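Local coordinates for protein enoyl-CoA hydratase/carnithine racemase (Thermus thermophilus JL-18, PDB 6SL9) that probably acts as PaaG, a crotonase-family isomerase of bacterial phenylacetic acid catabolism that forms oxepin-CoA, at residues T18-E23 with T55-A60; G117-A122 with L176-V181; A35-L40 with N85-A90; K209-E214 with A225-L230. One frame throughout, in Å; residues are numbered along the deposited sequence.

In the fold
A crotonase subunit combines a sheet-and-helix core with a helical C-terminal part, and the four contacts sample both. Interactions 1 and 2 lie on the same six-stranded sheet, their centres about 17 Å apart: the first joins strands 14-19 and 51-56, the second adds strand 179-181, outermost within this chain, to strand 119-123. Interaction 3 pairs helices 30-45 and 77-93; the former connects the two strands of interaction 1. Interaction 4, about 35 Å from interaction 1 between centres, pairs two helices near the C-terminus and meets interaction 2 through a salt bridge, D118 OD2 to K209 NZ at 2.8 Å. Interactions 2 and 4 both touch a second subunit of the trimer, while interaction 3 reaches the third.

Interaction 1. Residues T18-E23 with T55-A60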
loop_
_atom_site.group_PDB
_atom_site.type_symbol
_atom_site.label_atom_id
_atom_site.label_comp_id
_atom_site.label_asym_id
_atom_site.label_seq_id
_atom_site.Cartn_x
_atom_site.Cartn_y
_atom_site.Cartn_z
ATOM N N THR A 18 4.705 25.146 17.247
ATOM C CA THR A 18 3.423 24.941 17.913
ATOM C C THR A 18 2.366 25.762 17.203
ATOM O O THR A 18 2.457 27.006 17.187
ATOM C CB THR A 18 3.511 25.243 19.407
ATOM O OG1 THR A 18 4.596 24.555 20.003
ATOM C CG2 THR A 18 2.208 24.899 20.101
ATOM N N LEU A 19 1.373 25.067 16.663
ATOM C CA LEU A 19 0.175 25.742 16.126
ATOM C C LEU A 19 -0.501 26.492 17.283
ATOM O O LEU A 19 -0.814 25.872 18.336
ATOM C CB LEU A 19 -0.813 24.746 15.490
ATOM C CG LEU A 19 -0.206 23.797 14.459
ATOM C CD1 LEU A 19 -1.263 22.841 14.012
ATOM C CD2 LEU A 19 0.420 24.518 13.306
ATOM N N ASN A 20 -0.775 27.789 17.098
ATOM C CA ASN A 20 -1.141 28.624 18.269
ATOM C C ASN A 20 -2.330 29.525 17.933
ATOM O O ASN A 20 -2.222 30.756 17.947
ATOM C CB ASN A 20 0.061 29.438 18.718
ATOM C CG ASN A 20 -0.229 30.164 20.004
ATOM O OD1 ASN A 20 -0.924 29.607 20.858
ATOM N ND2 ASN A 20 0.344 31.358 20.169
ATOM N N ARG A 21 -3.478 28.896 17.737
ATOM C CA ARG A 21 -4.781 29.572 17.741
ATOM C C ARG A 21 -5.728 28.763 18.601
ATOM O O ARG A 21 -6.765 28.252 18.133
ATOM C CB ARG A 21 -5.365 29.647 16.352
ATOM C CG ARG A 21 -4.784 30.525 15.276
ATOM C CD ARG A 21 -5.904 30.510 14.204
ATOM N NE ARG A 21 -7.097 31.329 14.474
ATOM C CZ ARG A 21 -8.167 31.421 13.686
ATOM N NH1 ARG A 21 -8.269 30.709 12.587
ATOM N NH2 ARG A 21 -9.169 32.202 13.985
ATOM N N PRO A 22 -5.397 28.591 19.890
ATOM C CA PRO A 22 -6.113 27.570 20.658
ATOM C C PRO A 22 -7.602 27.832 20.865
ATOM O O PRO A 22 -8.383 26.877 20.975
ATOM C CB PRO A 22 -5.339 27.518 21.979
ATOM C CG PRO A 22 -4.646 28.881 22.057
ATOM C CD PRO A 22 -4.253 29.143 20.604
ATOM N N GLU A 23 -7.957 29.103 20.882
ATOM C CA GLU A 23 -9.356 29.555 21.039
ATOM C C GLU A 23 -10.215 29.128 19.853
ATOM O O GLU A 23 -11.450 29.060 19.977
ATOM C CB GLU A 23 -9.431 31.083 21.210
ATOM C CG GLU A 23 -9.007 31.900 19.956
ATOM C CD GLU A 23 -7.553 32.299 19.637
ATOM O OE1 GLU A 23 -6.602 31.653 20.070
ATOM O OE2 GLU A 23 -7.388 33.278 18.875
ATOM N N THR A 55 3.523 20.431 16.968
ATOM C CA THR A 55 2.417 20.121 17.888
ATOM C C THR A 55 1.416 21.274 17.887
ATOM O O THR A 55 1.641 22.276 17.216
ATOM C CB THR A 55 2.983 19.792 19.267
ATOM O OG1 THR A 55 1.975 19.081 20.001
ATOM C CG2 THR A 55 3.449 21.002 20.045
ATOM N N GLY A 56 0.341 21.121 18.653
ATOM C CA GLY A 56 -0.673 22.171 18.796
ATOM C C GLY A 56 -0.750 22.683 20.221
ATOM O O GLY A 56 -0.502 21.963 21.188
ATOM N N ALA A 57 -1.194 23.916 20.345
ATOM C CA ALA A 57 -1.515 24.520 21.647
ATOM C C ALA A 57 -2.940 24.195 22.050
ATOM O O ALA A 57 -3.795 24.144 21.217
ATOM C CB ALA A 57 -1.356 26.014 21.591
ATOM N N GLY A 58 -3.170 24.122 23.344
ATOM C CA GLY A 58 -4.542 23.968 23.820
ATOM C C GLY A 58 -5.060 22.556 23.652
ATOM O O GLY A 58 -4.262 21.578 23.599
ATOM N N ARG A 59 -6.365 22.417 23.505
ATOM C CA ARG A 59 -6.932 21.070 23.573
ATOM C C ARG A 59 -6.828 20.341 22.235
ATOM O O ARG A 59 -6.971 19.120 22.227
ATOM C CB ARG A 59 -8.367 21.087 24.085
ATOM C CG ARG A 59 -9.468 21.412 23.083
ATOM C CD ARG A 59 -10.847 21.347 23.730
ATOM N NE ARG A 59 -11.941 21.759 22.854
ATOM C CZ ARG A 59 -12.517 20.963 21.945
ATOM N NH1 ARG A 59 -12.120 19.702 21.821
ATOM N NH2 ARG A 59 -13.477 21.439 21.161
ATOM N N ALA A 60 -6.678 21.052 21.111
ATOM C CA ALA A 60 -6.598 20.453 19.772
ATOM C C ALA A 60 -5.183 20.445 19.234
ATOM O O ALA A 60 -4.371 21.310 19.553
ATOM C CB ALA A 60 -7.467 21.223 18.840
HETATM O O HOH W 1 -6.558 24.005 20.689
HETATM O O HOH W 2 -7.980 24.875 23.538
#
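L19 grips two residues of the neighbouring strand with its own peptide atoms. Its N donates to T55 O at 2.9 Å, in the plane of that carbonyl, and its O accepts from A57 N at 2.8 Å, met nearly along the C=O axis (165°). T55 O also receives a CA-H...O contact from T18 CA at 3.3 Å.

T18 and T55 stand side by side on one face of the sheet, T18 OG1 lying 3.7 Å from T55 CG2. With CG2 of T18 anti to its backbone N, this methyl rests against the peptide that follows G56, 3.5 Å from A57 N. The T55 hydroxyl is bonded to A101 O, tying it to the next strand. L19 points to the other face, beside G56, where A60 O occupies the place that a CB would need.

Beyond the strands the two chains stay in touch through A57, whose CB is 3.3 Å from L19 O and also packs against P22 CB. G58, at a positive phi of 77°, then turns the chain away close against P22 CB. Two waters fill in the polar contacts: one donates to A57 O and accepts from A60 N, the other bridges P22 O and R59 N. In the second shell, N26 uses OD1 for R21 N and ND2 for A57 O, and R21 NH1 forms a salt bridge to D66.

This is the parallel pairing of strands 14-19 and 51-56 in a beta-alpha-beta unit, completed by helix 30-45, within the crotonase core.

Interaction 2. Residues G117-A122 with L176-V181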
loop_
_atom_site.group_PDB
_atom_site.type_symbol
_atom_site.label_atom_id
_atom_site.label_comp_id
_atom_site.label_asym_id
_atom_site.label_seq_id
_atom_site.Cartn_x
_atom_site.Cartn_y
_atom_site.Cartn_z
ATOM N N GLY A 117 4.115 14.102 9.460
ATOM C CA GLY A 117 5.269 13.757 10.278
ATOM C C GLY A 117 5.934 12.498 9.774
ATOM O O GLY A 117 5.242 11.576 9.355
ATOM N N ASP A 118 7.254 12.395 9.849
ATOM C CA ASP A 118 7.981 11.140 9.569
ATOM C C ASP A 118 7.754 10.116 10.653
ATOM O O ASP A 118 7.578 8.920 10.371
ATOM C CB ASP A 118 9.457 11.410 9.437
ATOM C CG ASP A 118 9.791 12.339 8.321
ATOM O OD1 ASP A 118 9.316 12.113 7.194
ATOM O OD2 ASP A 118 10.515 13.331 8.590
ATOM N N LEU A 119 7.763 10.582 11.900
ATOM C CA LEU A 119 7.422 9.794 13.086
ATOM C C LEU A 119 6.362 10.558 13.844
ATOM O O LEU A 119 6.488 11.779 14.032
ATOM C CB LEU A 119 8.652 9.506 13.951
ATOM C CG LEU A 119 9.674 8.599 13.245
ATOM C CD1 LEU A 119 10.968 8.487 13.960
ATOM C CD2 LEU A 119 9.116 7.220 13.017
ATOM N N ARG A 120 5.309 9.846 14.235
ATOM C CA ARG A 120 4.097 10.497 14.761
ATOM C C ARG A 120 3.704 9.850 16.080
ATOM O O ARG A 120 3.603 8.626 16.179
ATOM C CB ARG A 120 2.999 10.329 13.717
ATOM C CG ARG A 120 3.329 10.981 12.388
ATOM C CD ARG A 120 2.296 10.782 11.299
ATOM N NE ARG A 120 2.057 9.374 11.011
ATOM C CZ ARG A 120 2.854 8.621 10.259
ATOM N NH1 ARG A 120 3.879 9.161 9.612
ATOM N NH2 ARG A 120 2.559 7.331 10.083
ATOM N N LEU A 121 3.453 10.681 17.082
ATOM C CA LEU A 121 2.993 10.250 18.411
ATOM C C LEU A 121 1.667 10.922 18.688
ATOM O O LEU A 121 1.415 12.046 18.226
ATOM C CB LEU A 121 3.979 10.683 19.507
ATOM C CG LEU A 121 5.377 10.114 19.477
ATOM C CD1 LEU A 121 6.226 10.888 18.502
ATOM C CD2 LEU A 121 6.027 10.196 20.830
ATOM N N ALA A 122 0.820 10.245 19.447
ATOM C CA ALA A 122 -0.444 10.835 19.885
ATOM C C ALA A 122 -0.576 10.706 21.390
ATOM O O ALA A 122 -0.166 9.667 21.987
ATOM C CB ALA A 122 -1.602 10.108 19.257
ATOM N N LEU A 176 -1.724 5.379 11.619
ATOM C CA LEU A 176 -1.782 6.866 11.632
ATOM C C LEU A 176 -0.753 7.435 12.601
ATOM O O LEU A 176 -0.212 8.541 12.337
ATOM C CB LEU A 176 -3.176 7.323 12.005
ATOM C CG LEU A 176 -4.259 6.972 10.994
ATOM C CD1 LEU A 176 -5.606 7.430 11.491
ATOM C CD2 LEU A 176 -3.989 7.503 9.596
ATOM N N VAL A 177 -0.479 6.730 13.689
ATOM C CA VAL A 177 0.653 7.132 14.573
ATOM C C VAL A 177 1.509 5.916 14.861
ATOM O O VAL A 177 1.032 4.772 14.684
ATOM C CB VAL A 177 0.178 7.813 15.862
ATOM C CG1 VAL A 177 -0.544 9.123 15.584
ATOM C CG2 VAL A 177 -0.614 6.862 16.706
ATOM N N HIS A 178 2.730 6.173 15.314
ATOM C CA HIS A 178 3.712 5.135 15.702
ATOM C C HIS A 178 3.683 4.807 17.199
ATOM O O HIS A 178 4.145 3.744 17.556
ATOM C CB HIS A 178 5.109 5.561 15.265
ATOM C CG HIS A 178 5.236 5.750 13.775
ATOM N ND1 HIS A 178 5.297 7.002 13.223
ATOM C CD2 HIS A 178 5.337 4.838 12.773
ATOM C CE1 HIS A 178 5.462 6.815 11.912
ATOM N NE2 HIS A 178 5.438 5.509 11.604
ATOM N N ARG A 179 3.223 5.734 18.023
ATOM C CA ARG A 179 3.239 5.578 19.485
ATOM C C ARG A 179 2.087 6.380 20.086
ATOM O O ARG A 179 1.781 7.450 19.582
ATOM C CB ARG A 179 4.554 6.068 20.090
ATOM C CG ARG A 179 4.789 5.580 21.513
ATOM C CD ARG A 179 6.160 5.662 22.151
ATOM N NE ARG A 179 7.316 6.059 21.370
ATOM C CZ ARG A 179 8.296 6.848 21.860
ATOM N NH1 ARG A 179 9.348 7.153 21.111
ATOM N NH2 ARG A 179 8.180 7.396 23.063
ATOM N N VAL A 180 1.524 5.858 21.166
ATOM C CA VAL A 180 0.523 6.529 22.037
ATOM C C VAL A 180 1.130 6.683 23.421
ATOM O O VAL A 180 1.657 5.694 23.926
ATOM C CB VAL A 180 -0.818 5.789 22.046
ATOM C CG1 VAL A 180 -1.800 6.374 23.053
ATOM C CG2 VAL A 180 -1.393 5.752 20.644
ATOM N N VAL A 181 1.018 7.873 23.996
ATOM C CA VAL A 181 1.568 8.136 25.331
ATOM C C VAL A 181 0.599 8.986 26.111
ATOM O O VAL A 181 -0.229 9.683 25.525
ATOM C CB VAL A 181 2.951 8.750 25.272
ATOM C CG1 VAL A 181 3.898 7.930 24.425
ATOM C CG2 VAL A 181 2.797 10.102 24.737
#
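R120 reaches across to L176 and H178, and its side chain can be followed atom by atom. CB lies 3.9 Å from L176 O, and CD passes 3.5 Å from the same oxygen. NE donates to it at 2.8 Å; the acceptor lies in the guanidinium plane, although the donor stands 44° above the carbonyl plane. With the chain bent at chi3 (-58°), H178 CE1 lies over one guanidinium face, toward its rim and 3.6 Å from CZ, the two planes inclined by 49°. At the tip, NH1 donates to G117 O at 2.8 Å and also bonds Q157 of the second subunit, while NH2 bonds G175 O.

H178 answers through its ring edge: ND1 accepts R120 N at 3.0 Å, in the ring plane, and NE2 bonds A154 O of the second subunit, consistent with a proton on NE2. L119 CD2 covers one face of the imidazole in a CH-pi contact, 4.0 Å from the centroid. R120 O takes H178 N, after which A122 N to R179 O and V181 N to A122 O continue the parallel pairing.

Strand 179-181 is thereby added as the outermost strand of this subunit's sheet. L121 and V181 face helix 186-197, A122 and V180 meet helix 168-174, and L176 packs among helices 109-115 and 143-151.

Interaction 3. Residues A35-L40 with N85-A90; sequences ALYAAL and NRVVEA
The helices holding Y37 and V87 run in broadly the same direction, their segment axes 28° apart and 9.6 Å at closest approach, with the CA atoms of these two residues only 5.4 Å apart. Such side-by-side packing is what the crotonase core builds from successive strand-helix-strand connections: helix 30-45 links strands 14-19 and 51-56, and helix 77-93 precedes strand 98-102.

The contact is made by apolar packing, without polar pairing. V87 supplies both its methyls: CG2 sits 4.0 Å from Y37 CB, and CG1 lies 4.1 Å from L36 CD2. L36 also packs on I6 of strand 6-11. One turn later A90 places its CB 4.1 Å from Y37 CD2. The same methyl comes near L40 CD1, so the small residue touches both the tyrosine ring and a leucine of the other helix.

Y37 has CG anti to its backbone N (chi1 -179°), which lays the ring alongside the second helix, its CD2-CE2 edge against R86 and A90. R86 takes the crowded first torsion, with CG between the backbone N and the carbonyl carbon, and it is this CG methylene that meets Y37 CE2. A glycerol, probably from the crystallisation liquor, lies about 4 Å from the tyrosine side chain. Farther round helix 77-93, E89 bonds T221 of the third subunit, and V88 packs on L224 of that subunit.

The ring's edge comes to a backbone acceptor: R86 O lies in the ring plane, 3.8 Å from Y37 CE2, while also accepting the helical bond from A90 N.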
loop_
_atom_site.group_PDB
_atom_site.type_symbol
_atom_site.label_atom_id
_atom_site.label_comp_id
_atom_site.label_asym_id
_atom_site.label_seq_id
_atom_site.Cartn_x
_atom_site.Cartn_y
_atom_site.Cartn_z
ATOM N N ALA A 35 2.834 31.415 7.793
ATOM C CA ALA A 35 3.728 31.405 8.960
ATOM C C ALA A 35 4.342 30.009 9.122
ATOM O O ALA A 35 5.522 29.894 9.488
ATOM C CB ALA A 35 3.004 31.896 10.179
ATOM N N LEU A 36 3.595 28.945 8.858
ATOM C CA LEU A 36 4.131 27.591 8.957
ATOM C C LEU A 36 5.211 27.365 7.898
ATOM O O LEU A 36 6.299 26.860 8.216
ATOM C CB LEU A 36 3.001 26.587 8.825
ATOM C CG LEU A 36 3.420 25.109 8.876
ATOM C CD1 LEU A 36 4.172 24.783 10.164
ATOM C CD2 LEU A 36 2.204 24.177 8.730
ATOM N N TYR A 37 4.940 27.762 6.672
ATOM C CA TYR A 37 5.911 27.705 5.577
ATOM C C TYR A 37 7.199 28.412 6.023
ATOM O O TYR A 37 8.299 27.892 5.870
ATOM C CB TYR A 37 5.326 28.316 4.310
ATOM C CG TYR A 37 6.237 28.273 3.113
ATOM C CD1 TYR A 37 7.144 29.281 2.914
ATOM C CD2 TYR A 37 6.144 27.274 2.188
ATOM C CE1 TYR A 37 7.972 29.288 1.795
ATOM C CE2 TYR A 37 6.964 27.234 1.086
ATOM C CZ TYR A 37 7.884 28.257 0.882
ATOM O OH TYR A 37 8.672 28.288 -0.244
ATOM N N ALA A 38 7.059 29.656 6.507
ATOM C CA ALA A 38 8.225 30.459 6.864
ATOM C C ALA A 38 9.022 29.742 7.963
ATOM O O ALA A 38 10.279 29.784 7.949
ATOM C CB ALA A 38 7.823 31.855 7.279
ATOM N N ALA A 39 8.345 29.142 8.935
ATOM C CA ALA A 39 9.025 28.469 10.061
ATOM C C ALA A 39 9.738 27.211 9.567
ATOM O O ALA A 39 10.844 26.927 10.006
ATOM C CB ALA A 39 8.038 28.141 11.118
ATOM N N LEU A 40 9.091 26.421 8.705
ATOM C CA LEU A 40 9.745 25.236 8.082
ATOM C C LEU A 40 10.981 25.644 7.289
ATOM O O LEU A 40 12.055 25.033 7.437
ATOM C CB LEU A 40 8.752 24.497 7.176
ATOM C CG LEU A 40 7.545 23.884 7.859
ATOM C CD1 LEU A 40 6.518 23.464 6.828
ATOM C CD2 LEU A 40 7.918 22.715 8.757
ATOM N N ASN A 85 -0.776 25.036 -1.555
ATOM C CA ASN A 85 -0.227 23.657 -1.673
ATOM C C ASN A 85 1.284 23.691 -1.489
ATOM O O ASN A 85 1.849 22.673 -1.125
ATOM C CB ASN A 85 -0.666 22.958 -2.975
ATOM C CG ASN A 85 -2.021 22.299 -2.929
ATOM O OD1 ASN A 85 -2.523 21.968 -1.862
ATOM N ND2 ASN A 85 -2.609 22.037 -4.096
ATOM N N ARG A 86 1.914 24.841 -1.673
ATOM C CA ARG A 86 3.367 24.929 -1.440
ATOM C C ARG A 86 3.717 24.524 0.007
ATOM O O ARG A 86 4.863 24.133 0.274
ATOM C CB ARG A 86 3.930 26.273 -1.864
ATOM C CG ARG A 86 3.407 27.387 -0.991
ATOM C CD ARG A 86 3.838 28.747 -1.541
ATOM N NE ARG A 86 3.252 29.230 -2.813
ATOM C CZ ARG A 86 3.370 30.520 -3.203
ATOM N NH1 ARG A 86 4.158 31.306 -2.504
ATOM N NH2 ARG A 86 2.806 30.984 -4.290
ATOM N N VAL A 87 2.830 24.735 0.948
ATOM C CA VAL A 87 3.146 24.351 2.338
ATOM C C VAL A 87 3.243 22.831 2.486
ATOM O O VAL A 87 4.110 22.315 3.201
ATOM C CB VAL A 87 2.143 24.994 3.284
ATOM C CG1 VAL A 87 2.608 24.806 4.713
ATOM C CG2 VAL A 87 2.029 26.483 2.978
ATOM N N VAL A 88 2.337 22.113 1.847
ATOM C CA VAL A 88 2.436 20.634 1.825
ATOM C C VAL A 88 3.666 20.197 1.067
ATOM O O VAL A 88 4.345 19.238 1.469
ATOM C CB VAL A 88 1.146 20.025 1.291
ATOM C CG1 VAL A 88 1.273 18.523 1.182
ATOM C CG2 VAL A 88 -0.037 20.394 2.187
ATOM N N GLU A 89 3.974 20.867 -0.043
ATOM C CA GLU A 89 5.225 20.553 -0.741
ATOM C C GLU A 89 6.410 20.710 0.212
ATOM O O GLU A 89 7.305 19.847 0.237
ATOM C CB GLU A 89 5.409 21.486 -1.940
ATOM C CG GLU A 89 4.499 21.153 -3.107
ATOM C CD GLU A 89 4.958 20.027 -3.995
ATOM O OE1 GLU A 89 4.236 19.750 -4.986
ATOM O OE2 GLU A 89 6.014 19.416 -3.709
ATOM N N ALA A 90 6.432 21.790 0.981
ATOM C CA ALA A 90 7.532 22.066 1.922
ATOM C C ALA A 90 7.615 20.944 2.950
ATOM O O ALA A 90 8.734 20.485 3.207
ATOM C CB ALA A 90 7.375 23.418 2.610
#

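Interaction 4. Residues K209-E214 with A225-L230; sequences KKLLLE and ALEAVL
L211, with CG beside its backbone N (chi1 -71°), and L226, with CG anti to its N (chi1 -176°), send their branches past each other in opposite directions. L211 CD2 comes to 3.7 Å from L226 CG and is also 3.8 Å from L230 CD1, so that one methyl meets two leucines a turn apart. It reaches a third neighbour in E227, whose CG is 4.1 Å away, and L211 CG touches L230 CD1 as well.

Charged residues border this apolar centre. K210 uses its carbon chain, CB lying 4.2 Å from L230 CD1, although the lysine tip turns off to a salt bridge with E95. E214 crosses L226 at about a right angle, its OE1 3.7 Å from L226 CD2, while OE2 pairs with R217. The carboxylate of E227 is held by S144 and by the backbone N of G142, both of the second subunit.

With segment axes 166° apart and 10.8 Å at closest approach, helices 202-214 and 220-235 make an antiparallel helical hairpin. It belongs to the C-terminal helical part of the crotonase fold, which packs against a neighbouring subunit of the trimer.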
loop_
_atom_site.group_PDB
_atom_site.type_symbol
_atom_site.label_atom_id
_atom_site.label_comp_id
_atom_site.label_asym_id
_atom_site.label_seq_id
_atom_site.Cartn_x
_atom_site.Cartn_y
_atom_site.Cartn_z
ATOM N N LYS A 209 13.660 9.973 2.837
ATOM C CA LYS A 209 12.304 10.572 2.704
ATOM C C LYS A 209 11.961 10.772 1.238
ATOM O O LYS A 209 10.809 10.541 0.845
ATOM C CB LYS A 209 12.251 11.894 3.463
ATOM C CG LYS A 209 12.197 11.691 4.955
ATOM C CD LYS A 209 12.334 12.999 5.687
ATOM C CE LYS A 209 11.249 14.006 5.331
ATOM N NZ LYS A 209 11.063 14.996 6.448
ATOM N N LYS A 210 12.926 11.159 0.424
ATOM C CA LYS A 210 12.707 11.366 -1.014
ATOM C C LYS A 210 12.353 10.051 -1.680
ATOM O O LYS A 210 11.435 10.003 -2.507
ATOM C CB LYS A 210 13.964 11.974 -1.636
ATOM C CG LYS A 210 14.302 13.388 -1.213
ATOM C CD LYS A 210 15.461 14.096 -1.981
ATOM C CE LYS A 210 15.976 15.264 -1.139
ATOM N NZ LYS A 210 14.914 16.299 -0.866
ATOM N N LEU A 211 13.086 8.984 -1.359
ATOM C CA LEU A 211 12.777 7.662 -1.926
ATOM C C LEU A 211 11.376 7.217 -1.555
ATOM O O LEU A 211 10.653 6.697 -2.402
ATOM C CB LEU A 211 13.791 6.654 -1.438
ATOM C CG LEU A 211 15.177 6.798 -2.026
ATOM C CD1 LEU A 211 16.152 5.926 -1.234
ATOM C CD2 LEU A 211 15.227 6.382 -3.494
ATOM N N LEU A 212 11.005 7.421 -0.306
ATOM C CA LEU A 212 9.659 7.025 0.136
ATOM C C LEU A 212 8.600 7.834 -0.563
ATOM O O LEU A 212 7.571 7.254 -0.948
ATOM C CB LEU A 212 9.542 7.173 1.644
ATOM C CG LEU A 212 10.343 6.152 2.469
ATOM C CD1 LEU A 212 10.221 6.492 3.934
ATOM C CD2 LEU A 212 9.871 4.730 2.160
ATOM N N LEU A 213 8.797 9.111 -0.762
ATOM C CA LEU A 213 7.745 9.971 -1.355
ATOM C C LEU A 213 7.452 9.506 -2.797
ATOM O O LEU A 213 6.342 9.651 -3.267
ATOM C CB LEU A 213 8.149 11.440 -1.317
ATOM C CG LEU A 213 7.034 12.431 -1.543
ATOM C CD1 LEU A 213 6.078 12.441 -0.385
ATOM C CD2 LEU A 213 7.562 13.809 -1.792
ATOM N N GLU A 214 8.468 8.994 -3.487
ATOM C CA GLU A 214 8.329 8.615 -4.925
ATOM C C GLU A 214 7.950 7.143 -5.101
ATOM O O GLU A 214 7.656 6.793 -6.254
ATOM C CB GLU A 214 9.634 8.846 -5.672
ATOM C CG GLU A 214 10.083 10.284 -5.586
ATOM C CD GLU A 214 10.765 10.809 -6.815
ATOM O OE1 GLU A 214 11.834 11.452 -6.632
ATOM O OE2 GLU A 214 10.118 10.709 -7.911
ATOM N N ALA A 225 17.396 3.053 -10.196
ATOM C CA ALA A 225 18.218 4.171 -10.675
ATOM C C ALA A 225 18.243 5.294 -9.644
ATOM O O ALA A 225 19.282 5.882 -9.376
ATOM C CB ALA A 225 17.711 4.644 -12.005
ATOM N N LEU A 226 17.120 5.571 -9.017
ATOM C CA LEU A 226 17.044 6.671 -8.026
ATOM C C LEU A 226 17.799 6.263 -6.760
ATOM O O LEU A 226 18.522 7.097 -6.193
ATOM C CB LEU A 226 15.595 7.029 -7.703
ATOM C CG LEU A 226 15.399 8.214 -6.755
ATOM C CD1 LEU A 226 16.021 9.460 -7.333
ATOM C CD2 LEU A 226 13.927 8.400 -6.471
ATOM N N GLU A 227 17.649 4.999 -6.343
ATOM C CA GLU A 227 18.469 4.487 -5.235
ATOM C C GLU A 227 19.958 4.679 -5.526
ATOM O O GLU A 227 20.733 5.104 -4.658
ATOM C CB GLU A 227 18.148 3.030 -4.960
ATOM C CG GLU A 227 16.834 2.744 -4.272
ATOM C CD GLU A 227 16.480 1.272 -4.080
ATOM O OE1 GLU A 227 15.459 0.942 -3.410
ATOM O OE2 GLU A 227 17.240 0.440 -4.647
ATOM N N ALA A 228 20.368 4.375 -6.741
ATOM C CA ALA A 228 21.798 4.520 -7.111
ATOM C C ALA A 228 22.222 5.990 -6.976
ATOM O O ALA A 228 23.275 6.274 -6.426
ATOM C CB ALA A 228 22.042 3.972 -8.506
ATOM N N VAL A 229 21.439 6.904 -7.536
ATOM C CA VAL A 229 21.807 8.324 -7.477
ATOM C C VAL A 229 21.877 8.787 -6.037
ATOM O O VAL A 229 22.853 9.441 -5.629
ATOM C CB VAL A 229 20.815 9.167 -8.299
ATOM C CG1 VAL A 229 21.016 10.662 -8.099
ATOM C CG2 VAL A 229 20.887 8.841 -9.777
ATOM N N LEU A 230 20.858 8.492 -5.219
ATOM C CA LEU A 230 20.832 9.044 -3.855
ATOM C C LEU A 230 21.851 8.342 -2.977
ATOM O O LEU A 230 22.413 8.985 -2.108
ATOM C CB LEU A 230 19.400 8.986 -3.331
ATOM C CG LEU A 230 18.346 9.785 -4.137
ATOM C CD1 LEU A 230 16.999 9.793 -3.444
ATOM C CD2 LEU A 230 18.782 11.221 -4.430
#